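Local coordinates for protein triphenylmethane reductase (Citrobacter sp., PDB 2JL1) that binds NADP in a Rossmann-type fold and reduces triphenylmethane dyes, probably with NADPH as the electron donor, at residues V33-V36 and E37-S40. Sequence-based numbering, arbitrary orientation.
With NAP (NADP nicotinamide-adenine-dinucleotide phosphate), chain B.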
loop_
_atom_site.group_PDB
_atom_site.type_symbol
_atom_site.label_atom_id
_atom_site.label_comp_id
_atom_site.label_asym_id
_atom_site.label_seq_id
_atom_site.Cartn_x
_atom_site.Cartn_y
_atom_site.Cartn_z
ATOM N N VAL A 33 6.591 -11.292 -20.299
ATOM C CA VAL A 33 7.956 -11.647 -19.872
ATOM C C VAL A 33 8.929 -10.464 -20.020
ATOM O O VAL A 33 8.716 -9.581 -20.839
ATOM C CB VAL A 33 8.513 -12.861 -20.718
ATOM C CG1 VAL A 33 7.730 -14.118 -20.451
ATOM C CG2 VAL A 33 8.493 -12.561 -22.204
ATOM N N ARG A 34 9.993 -10.454 -19.227
ATOM C CA ARG A 34 11.060 -9.454 -19.373
ATOM C C ARG A 34 12.066 -9.850 -20.478
ATOM O O ARG A 34 12.522 -9.007 -21.268
ATOM C CB ARG A 34 11.761 -9.251 -18.017
ATOM C CG ARG A 34 12.992 -8.349 -18.069
ATOM C CD ARG A 34 13.560 -8.104 -16.674
ATOM N NE ARG A 34 13.939 -9.330 -15.975
ATOM C CZ ARG A 34 14.730 -9.358 -14.903
ATOM N NH1 ARG A 34 15.234 -8.223 -14.425
ATOM N NH2 ARG A 34 15.029 -10.518 -14.315
ATOM N N ASN A 35 12.371 -11.141 -20.558
ATOM C CA ASN A 35 13.400 -11.672 -21.463
ATOM C C ASN A 35 12.676 -12.528 -22.498
ATOM O O ASN A 35 12.288 -13.658 -22.218
ATOM C CB ASN A 35 14.421 -12.490 -20.631
ATOM C CG ASN A 35 15.559 -13.118 -21.468
ATOM O OD1 ASN A 35 15.551 -13.109 -22.693
ATOM N ND2 ASN A 35 16.539 -13.684 -20.772
ATOM N N VAL A 36 12.475 -11.976 -23.697
ATOM C CA VAL A 36 11.675 -12.654 -24.721
ATOM C C VAL A 36 12.345 -13.906 -25.307
ATOM O O VAL A 36 11.655 -14.821 -25.759
ATOM C CB VAL A 36 11.190 -11.687 -25.837
ATOM C CG1 VAL A 36 10.220 -10.665 -25.255
ATOM C CG2 VAL A 36 12.366 -11.005 -26.518
ATOM N N GLU A 37 13.677 -13.939 -25.282
ATOM C CA GLU A 37 14.458 -15.107 -25.708
ATOM C C GLU A 37 14.184 -16.335 -24.819
ATOM O O GLU A 37 14.061 -17.447 -25.329
ATOM C CB GLU A 37 15.956 -14.762 -25.732
ATOM C CG GLU A 37 16.886 -15.815 -26.381
ATOM C CD GLU A 37 17.343 -16.904 -25.407
ATOM O OE1 GLU A 37 17.195 -16.732 -24.168
ATOM O OE2 GLU A 37 17.856 -17.941 -25.892
ATOM N N LYS A 38 14.092 -16.113 -23.503
ATOM C CA LYS A 38 13.683 -17.123 -22.509
ATOM C C LYS A 38 12.326 -17.766 -22.795
ATOM O O LYS A 38 12.102 -18.925 -22.461
ATOM C CB LYS A 38 13.604 -16.469 -21.129
ATOM C CG LYS A 38 14.818 -16.602 -20.251
ATOM C CD LYS A 38 14.485 -17.419 -18.994
ATOM C CE LYS A 38 15.227 -16.907 -17.756
ATOM N NZ LYS A 38 16.733 -17.057 -17.807
ATOM N N ALA A 39 11.417 -17.003 -23.395
ATOM C CA ALA A 39 10.045 -17.464 -23.602
ATOM C C ALA A 39 9.826 -18.259 -24.900
ATOM O O ALA A 39 8.680 -18.467 -25.311
ATOM C CB ALA A 39 9.075 -16.284 -23.511
ATOM N N SER A 40 10.920 -18.710 -25.520
ATOM C CA SER A 40 10.892 -19.590 -26.716
ATOM C C SER A 40 10.087 -20.878 -26.498
ATOM O O SER A 40 9.200 -21.202 -27.286
ATOM C CB SER A 40 12.319 -19.958 -27.148
ATOM O OG SER A 40 13.083 -18.800 -27.444
HETATM P PA NAP B . 10.958 -16.771 -9.933
HETATM O O1A NAP B . 12.201 -16.242 -9.305
HETATM O O2A NAP B . 11.093 -18.094 -10.577
HETATM O O5B NAP B . 10.353 -15.734 -10.982
HETATM C C5B NAP B . 10.353 -14.334 -10.807
HETATM C C4B NAP B . 9.843 -13.788 -12.132
HETATM O O4B NAP B . 9.795 -12.367 -12.110
HETATM C C3B NAP B . 10.806 -14.210 -13.242
HETATM O O3B NAP B . 10.075 -14.706 -14.334
HETATM C C2B NAP B . 11.482 -12.928 -13.642
HETATM O O2B NAP B . 11.704 -12.892 -15.016
HETATM C C1B NAP B . 10.419 -11.908 -13.293
HETATM N N9A NAP B . 11.028 -10.575 -13.192
HETATM C C8A NAP B . 12.107 -10.190 -12.444
HETATM N N7A NAP B . 12.317 -8.872 -12.668
HETATM C C5A NAP B . 11.403 -8.430 -13.563
HETATM C C6A NAP B . 11.172 -7.183 -14.145
HETATM N N6A NAP B . 11.937 -6.135 -13.850
HETATM N N1A NAP B . 10.135 -7.045 -15.038
HETATM C C2A NAP B . 9.344 -8.125 -15.363
HETATM N N3A NAP B . 9.568 -9.353 -14.783
HETATM C C4A NAP B . 10.589 -9.497 -13.901
HETATM O O3 NAP B . 9.831 -16.826 -8.764
HETATM P PN NAP B . 8.691 -17.922 -8.460
HETATM O O1N NAP B . 7.995 -18.178 -9.732
HETATM O O2N NAP B . 9.297 -19.054 -7.706
HETATM O O5D NAP B . 7.657 -17.071 -7.508
HETATM C C5D NAP B . 6.917 -15.988 -8.056
HETATM C C4D NAP B . 6.875 -14.741 -7.166
HETATM O O4D NAP B . 6.432 -15.105 -5.869
HETATM C C3D NAP B . 8.252 -14.100 -6.973
HETATM O O3D NAP B . 8.561 -13.087 -7.897
HETATM C C2D NAP B . 8.223 -13.561 -5.556
HETATM O O2D NAP B . 7.750 -12.234 -5.448
HETATM C C1D NAP B . 7.207 -14.453 -4.875
HETATM N N1N NAP B . 7.932 -15.387 -3.998
HETATM C C2N NAP B . 7.190 -16.095 -3.107
HETATM C C3N NAP B . 7.800 -16.945 -2.231
HETATM C C7N NAP B . 7.007 -17.700 -1.252
HETATM O O7N NAP B . 7.715 -18.658 -0.470
HETATM N N7N NAP B . 5.707 -17.400 -1.145
HETATM C C4N NAP B . 9.190 -17.167 -2.316
HETATM C C5N NAP B . 9.916 -16.516 -3.283
HETATM C C6N NAP B . 9.280 -15.573 -4.096
HETATM P P2B NAP B . 13.115 -13.333 -15.665
HETATM O O1X NAP B . 12.967 -14.769 -16.127
HETATM O O2X NAP B . 14.262 -13.242 -14.671
HETATM O O3X NAP B . 13.333 -12.383 -16.825
#
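E37 N and N35 OD1 lie 3.3 Å apart, a weak hydrogen bond, long and bent (N-H...O 122°). With its CG trans to the backbone N (chi1 180°), beside the carbonyl carbon, N35 brings OD1 to the N-H groups of both E37 and K38; the bond from K38 N is straighter (162°) but also long and weak. One side-chain oxygen thus spans two successive backbone N-H groups. K38 crosses the N35 side chain at about a right angle, its CG 3.4 Å from N35 ND2, and its CE comes to 3.5 Å from O1X of the NADP 2'-phosphate. Strand 29-33 is second in sequence of the parallel Rossmann sheet, and the loop after it is where NADP-dependent relatives commonly recognise the 2'-phosphate. Here R34 binds it: NE bonds O3X and NH2 bonds O2X (2.9 Å), so the phosphate sits at the guanidinium edge, while adenine N7A lies 3.3 Å above the centre of one face. The bend at chi3 turns the group across the base. A39, the residue just before helix 40-44, donates its N to V36 O at 3.2 Å, from well above the carbonyl plane, and its CB meets V33 CG1 at 4.0 Å, both side chains also touching V49 of strand 48-51. S40 closes the type I turn 37-40, its OG donating to E37 O over 2.7 Å.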